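PDB 6DYM: ebony from Drosophila melanogaster, which is a nonribosomal peptide synthetase whose atypical C-terminal condensation domain, the part in this structure, probably forms the amide bond of its product. Local coordinates for residues 51-62 against 75-85. Sequence-based numbering, arbitrary orientation.
Sequences IWNVLVERDLSF and TALNFDARNEP
A chi1 of -166° sets Leu55 CG opposite its backbone N, which carries CD1 to Phe79 CZ at 3.4 Å and CD2 to the Leu77 methyls, while Phe79, its CG anti to the carbonyl carbon, swings its ring back toward helix 51-58. Arg58 CG meets that ring at its edge, in plane; Ile51 CD1 lies 4.1 Å from CE2 and Val54 CG1 4.1 Å from CE1. Pro85 CD, from the same segment, lies over one face toward its rim. Cutting Phe79 back to an alanine removes the ring that Leu55, Ile51, Val54 and Arg58 share, and would probably leave a gap under the helix.

Beyond the helix, polar bonds take over. Ser61 OG accepts from Asn78 N (2.9 Å, 171°), and Asn78 ND2 donates to Leu60 O at 2.9 Å. A water links Leu55 O, Leu60 N, Ser61 OG and Asn78 O. Phe62 and Ala76 form an antiparallel hydrogen-bonded pair: Phe62 N donates to Ala76 O (3.1 Å), and Thr75 OG1 and Ala76 N grip Phe62 O from opposite faces of its plane. Ala76 CB sits over the Phe62 ring, a CH-pi contact. The axes of helix 51-58 and strand 75-80 lie 81° apart; the chain then joins the mixed sheet as adjacent strand 62-66, consistent with a GNAT-like fold, with helix 133-153 against Phe62 and strand 119-127 flanking strand 71-80.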
loop_
_atom_site.group_PDB
_atom_site.type_symbol
_atom_site.label_atom_id
_atom_site.label_comp_id
_atom_site.label_asym_id
_atom_site.label_seq_id
_atom_site.Cartn_x
_atom_site.Cartn_y
_atom_site.Cartn_z
ATOM N N ILE A 51 6.318 13.281 -0.848
ATOM C CA ILE A 51 5.648 12.935 -2.097
ATOM C C ILE A 51 4.279 13.576 -2.225
ATOM O O ILE A 51 3.606 13.364 -3.245
ATOM C CB ILE A 51 5.533 11.406 -2.264
ATOM C CG1 ILE A 51 4.588 10.822 -1.210
ATOM C CG2 ILE A 51 6.894 10.757 -2.167
ATOM C CD1 ILE A 51 4.222 9.362 -1.445
ATOM N N TRP A 52 3.848 14.372 -1.243
ATOM C CA TRP A 52 2.436 14.731 -1.150
ATOM C C TRP A 52 1.946 15.463 -2.397
ATOM O O TRP A 52 0.878 15.145 -2.934
ATOM C CB TRP A 52 2.173 15.581 0.092
ATOM C CG TRP A 52 0.733 15.943 0.167
ATOM C CD1 TRP A 52 0.179 17.170 -0.053
ATOM C CD2 TRP A 52 -0.356 15.052 0.427
ATOM N NE1 TRP A 52 -1.188 17.101 0.075
ATOM C CE2 TRP A 52 -1.540 15.809 0.368
ATOM C CE3 TRP A 52 -0.440 13.686 0.716
ATOM C CZ2 TRP A 52 -2.795 15.249 0.589
ATOM C CZ3 TRP A 52 -1.688 13.129 0.932
ATOM C CH2 TRP A 52 -2.847 13.909 0.872
ATOM N N ASN A 53 2.702 16.458 -2.867
ATOM C CA ASN A 53 2.232 17.255 -3.996
ATOM C C ASN A 53 2.111 16.405 -5.256
ATOM O O ASN A 53 1.091 16.449 -5.952
ATOM C CB ASN A 53 3.161 18.450 -4.224
ATOM C CG ASN A 53 3.067 19.483 -3.110
ATOM O OD1 ASN A 53 4.018 19.691 -2.358
ATOM N ND2 ASN A 53 1.917 20.137 -3.003
ATOM N N VAL A 54 3.140 15.609 -5.554
ATOM C CA VAL A 54 3.087 14.706 -6.704
ATOM C C VAL A 54 1.946 13.706 -6.553
ATOM O O VAL A 54 1.248 13.386 -7.524
ATOM C CB VAL A 54 4.441 13.993 -6.876
ATOM C CG1 VAL A 54 4.391 13.027 -8.053
ATOM C CG2 VAL A 54 5.549 15.014 -7.044
ATOM N N LEU A 55 1.737 13.202 -5.333
ATOM C CA LEU A 55 0.662 12.246 -5.091
ATOM C C LEU A 55 -0.694 12.833 -5.467
ATOM O O LEU A 55 -1.500 12.177 -6.138
ATOM C CB LEU A 55 0.683 11.819 -3.625
ATOM C CG LEU A 55 -0.125 10.599 -3.180
ATOM C CD1 LEU A 55 0.322 9.346 -3.914
ATOM C CD2 LEU A 55 0.024 10.419 -1.682
ATOM N N VAL A 56 -0.954 14.078 -5.064
ATOM C CA VAL A 56 -2.231 14.709 -5.385
ATOM C C VAL A 56 -2.326 15.009 -6.878
ATOM O O VAL A 56 -3.388 14.842 -7.492
ATOM C CB VAL A 56 -2.425 15.979 -4.535
ATOM C CG1 VAL A 56 -3.647 16.760 -4.996
ATOM C CG2 VAL A 56 -2.551 15.620 -3.065
ATOM N N GLU A 57 -1.220 15.438 -7.495
ATOM C CA GLU A 57 -1.290 15.895 -8.882
ATOM C C GLU A 57 -1.465 14.740 -9.868
ATOM O O GLU A 57 -2.115 14.913 -10.907
ATOM C CB GLU A 57 -0.046 16.719 -9.221
ATOM C CG GLU A 57 0.053 18.011 -8.403
ATOM C CD GLU A 57 0.601 19.188 -9.191
ATOM O OE1 GLU A 57 1.667 19.040 -9.826
ATOM O OE2 GLU A 57 -0.035 20.264 -9.169
ATOM N N ARG A 58 -0.914 13.560 -9.570
ATOM C CA ARG A 58 -1.114 12.417 -10.458
ATOM C C ARG A 58 -2.575 11.985 -10.539
ATOM O O ARG A 58 -2.958 11.335 -11.518
ATOM C CB ARG A 58 -0.248 11.242 -10.009
ATOM C CG ARG A 58 1.238 11.526 -10.081
ATOM C CD ARG A 58 1.684 11.753 -11.513
ATOM N NE ARG A 58 3.134 11.896 -11.587
ATOM C CZ ARG A 58 3.776 12.553 -12.547
ATOM N NH1 ARG A 58 3.097 13.132 -13.529
ATOM N NH2 ARG A 58 5.100 12.628 -12.523
ATOM N N ASP A 59 -3.388 12.322 -9.534
ATOM C CA ASP A 59 -4.840 12.106 -9.564
ATOM C C ASP A 59 -5.206 10.626 -9.699
ATOM O O ASP A 59 -6.123 10.259 -10.435
ATOM C CB ASP A 59 -5.495 12.932 -10.678
ATOM C CG ASP A 59 -6.996 13.098 -10.481
ATOM O OD1 ASP A 59 -7.434 13.303 -9.327
ATOM O OD2 ASP A 59 -7.740 13.022 -11.478
ATOM N N LEU A 60 -4.494 9.765 -8.973
ATOM C CA LEU A 60 -4.803 8.340 -8.951
ATOM C C LEU A 60 -5.192 7.846 -7.566
ATOM O O LEU A 60 -5.585 6.679 -7.428
ATOM C CB LEU A 60 -3.612 7.520 -9.465
ATOM C CG LEU A 60 -3.123 7.812 -10.886
ATOM C CD1 LEU A 60 -1.833 7.053 -11.160
ATOM C CD2 LEU A 60 -4.187 7.453 -11.913
ATOM N N SER A 61 -5.102 8.692 -6.544
ATOM C CA SER A 61 -5.378 8.318 -5.169
ATOM C C SER A 61 -6.687 8.949 -4.715
ATOM O O SER A 61 -7.211 9.867 -5.352
ATOM C CB SER A 61 -4.229 8.746 -4.253
ATOM O OG SER A 61 -2.982 8.316 -4.777
ATOM N N PHE A 62 -7.220 8.445 -3.603
ATOM C CA PHE A 62 -8.489 8.952 -3.100
ATOM C C PHE A 62 -8.580 8.730 -1.598
ATOM O O PHE A 62 -7.807 7.969 -1.011
ATOM C CB PHE A 62 -9.688 8.307 -3.819
ATOM C CG PHE A 62 -9.762 6.801 -3.694
ATOM C CD1 PHE A 62 -10.347 6.206 -2.585
ATOM C CD2 PHE A 62 -9.280 5.984 -4.706
ATOM C CE1 PHE A 62 -10.426 4.830 -2.475
ATOM C CE2 PHE A 62 -9.360 4.608 -4.606
ATOM C CZ PHE A 62 -9.938 4.028 -3.488
ATOM N N THR A 75 -8.021 5.568 3.146
ATOM C CA THR A 75 -7.367 6.186 2.004
ATOM C C THR A 75 -6.621 5.130 1.197
ATOM O O THR A 75 -6.105 4.151 1.745
ATOM C CB THR A 75 -6.413 7.316 2.432
ATOM O OG1 THR A 75 -5.989 8.041 1.271
ATOM C CG2 THR A 75 -5.180 6.767 3.157
ATOM N N ALA A 76 -6.586 5.344 -0.115
ATOM C CA ALA A 76 -5.881 4.473 -1.051
ATOM C C ALA A 76 -4.941 5.340 -1.877
ATOM O O ALA A 76 -5.398 6.191 -2.649
ATOM C CB ALA A 76 -6.859 3.717 -1.948
ATOM N N LEU A 77 -3.639 5.131 -1.712
ATOM C CA LEU A 77 -2.617 5.900 -2.414
ATOM C C LEU A 77 -2.051 5.051 -3.547
ATOM O O LEU A 77 -1.576 3.935 -3.312
ATOM C CB LEU A 77 -1.509 6.330 -1.451
ATOM C CG LEU A 77 -1.998 6.979 -0.152
ATOM C CD1 LEU A 77 -0.828 7.503 0.666
ATOM C CD2 LEU A 77 -2.990 8.097 -0.454
ATOM N N ASN A 78 -2.113 5.575 -4.770
ATOM C CA ASN A 78 -1.740 4.836 -5.964
ATOM C C ASN A 78 -0.829 5.677 -6.839
ATOM O O ASN A 78 -0.938 6.906 -6.877
ATOM C CB ASN A 78 -2.969 4.430 -6.772
ATOM C CG ASN A 78 -3.986 3.710 -5.935
ATOM O OD1 ASN A 78 -3.675 2.692 -5.326
ATOM N ND2 ASN A 78 -5.207 4.239 -5.879
ATOM N N PHE A 79 0.058 4.987 -7.556
ATOM C CA PHE A 79 0.913 5.577 -8.574
ATOM C C PHE A 79 0.918 4.677 -9.801
ATOM O O PHE A 79 0.662 3.473 -9.717
ATOM C CB PHE A 79 2.361 5.737 -8.101
ATOM C CG PHE A 79 2.618 6.970 -7.292
ATOM C CD1 PHE A 79 2.449 8.227 -7.845
ATOM C CD2 PHE A 79 3.074 6.869 -5.989
ATOM C CE1 PHE A 79 2.704 9.358 -7.105
ATOM C CE2 PHE A 79 3.331 7.998 -5.242
ATOM C CZ PHE A 79 3.149 9.242 -5.802
ATOM N N ASP A 80 1.207 5.277 -10.946
ATOM C CA ASP A 80 1.679 4.506 -12.084
ATOM C C ASP A 80 2.993 3.840 -11.696
ATOM O O ASP A 80 3.958 4.524 -11.344
ATOM C CB ASP A 80 1.860 5.425 -13.293
ATOM C CG ASP A 80 2.227 4.672 -14.568
ATOM O OD1 ASP A 80 2.832 3.582 -14.495
ATOM O OD2 ASP A 80 1.913 5.185 -15.661
ATOM N N ALA A 81 3.023 2.506 -11.741
ATOM C CA ALA A 81 4.210 1.784 -11.292
ATOM C C ALA A 81 5.464 2.220 -12.043
ATOM O O ALA A 81 6.570 2.135 -11.501
ATOM C CB ALA A 81 4.000 0.279 -11.446
ATOM N N ARG A 82 5.315 2.692 -13.279
ATOM C CA ARG A 82 6.442 3.125 -14.094
ATOM C C ARG A 82 6.616 4.645 -14.100
ATOM O O ARG A 82 7.283 5.184 -14.991
ATOM C CB ARG A 82 6.280 2.596 -15.519
ATOM C CG ARG A 82 6.092 1.078 -15.593
ATOM C CD ARG A 82 6.368 0.558 -16.994
ATOM N NE ARG A 82 6.094 -0.873 -17.143
ATOM C CZ ARG A 82 6.879 -1.837 -16.672
ATOM N NH1 ARG A 82 6.567 -3.112 -16.868
ATOM N NH2 ARG A 82 7.981 -1.527 -16.002
ATOM N N ASN A 83 6.041 5.342 -13.122
ATOM C CA ASN A 83 6.087 6.802 -13.076
ATOM C C ASN A 83 5.952 7.273 -11.628
ATOM O O ASN A 83 5.170 8.170 -11.311
ATOM C CB ASN A 83 5.000 7.409 -13.964
ATOM C CG ASN A 83 5.233 8.882 -14.252
ATOM O OD1 ASN A 83 6.372 9.334 -14.322
ATOM N ND2 ASN A 83 4.151 9.636 -14.414
ATOM N N GLU A 84 6.718 6.661 -10.729
ATOM C CA GLU A 84 6.733 6.878 -9.288
ATOM C C GLU A 84 7.840 7.844 -8.896
ATOM O O GLU A 84 8.949 7.770 -9.437
ATOM C CB GLU A 84 6.937 5.556 -8.546
ATOM C CG GLU A 84 5.644 4.819 -8.300
ATOM C CD GLU A 84 5.781 3.636 -7.358
ATOM O OE1 GLU A 84 6.876 3.416 -6.805
ATOM O OE2 GLU A 84 4.777 2.920 -7.176
ATOM N N PRO A 85 7.560 8.753 -7.963
ATOM C CA PRO A 85 8.583 9.719 -7.545
ATOM C C PRO A 85 9.777 9.023 -6.911
ATOM O O PRO A 85 9.663 7.936 -6.340
ATOM C CB PRO A 85 7.847 10.606 -6.533
ATOM C CG PRO A 85 6.655 9.801 -6.101
ATOM C CD PRO A 85 6.268 8.996 -7.301
HETATM O O HOH W 1 -1.988 9.624 -6.925
#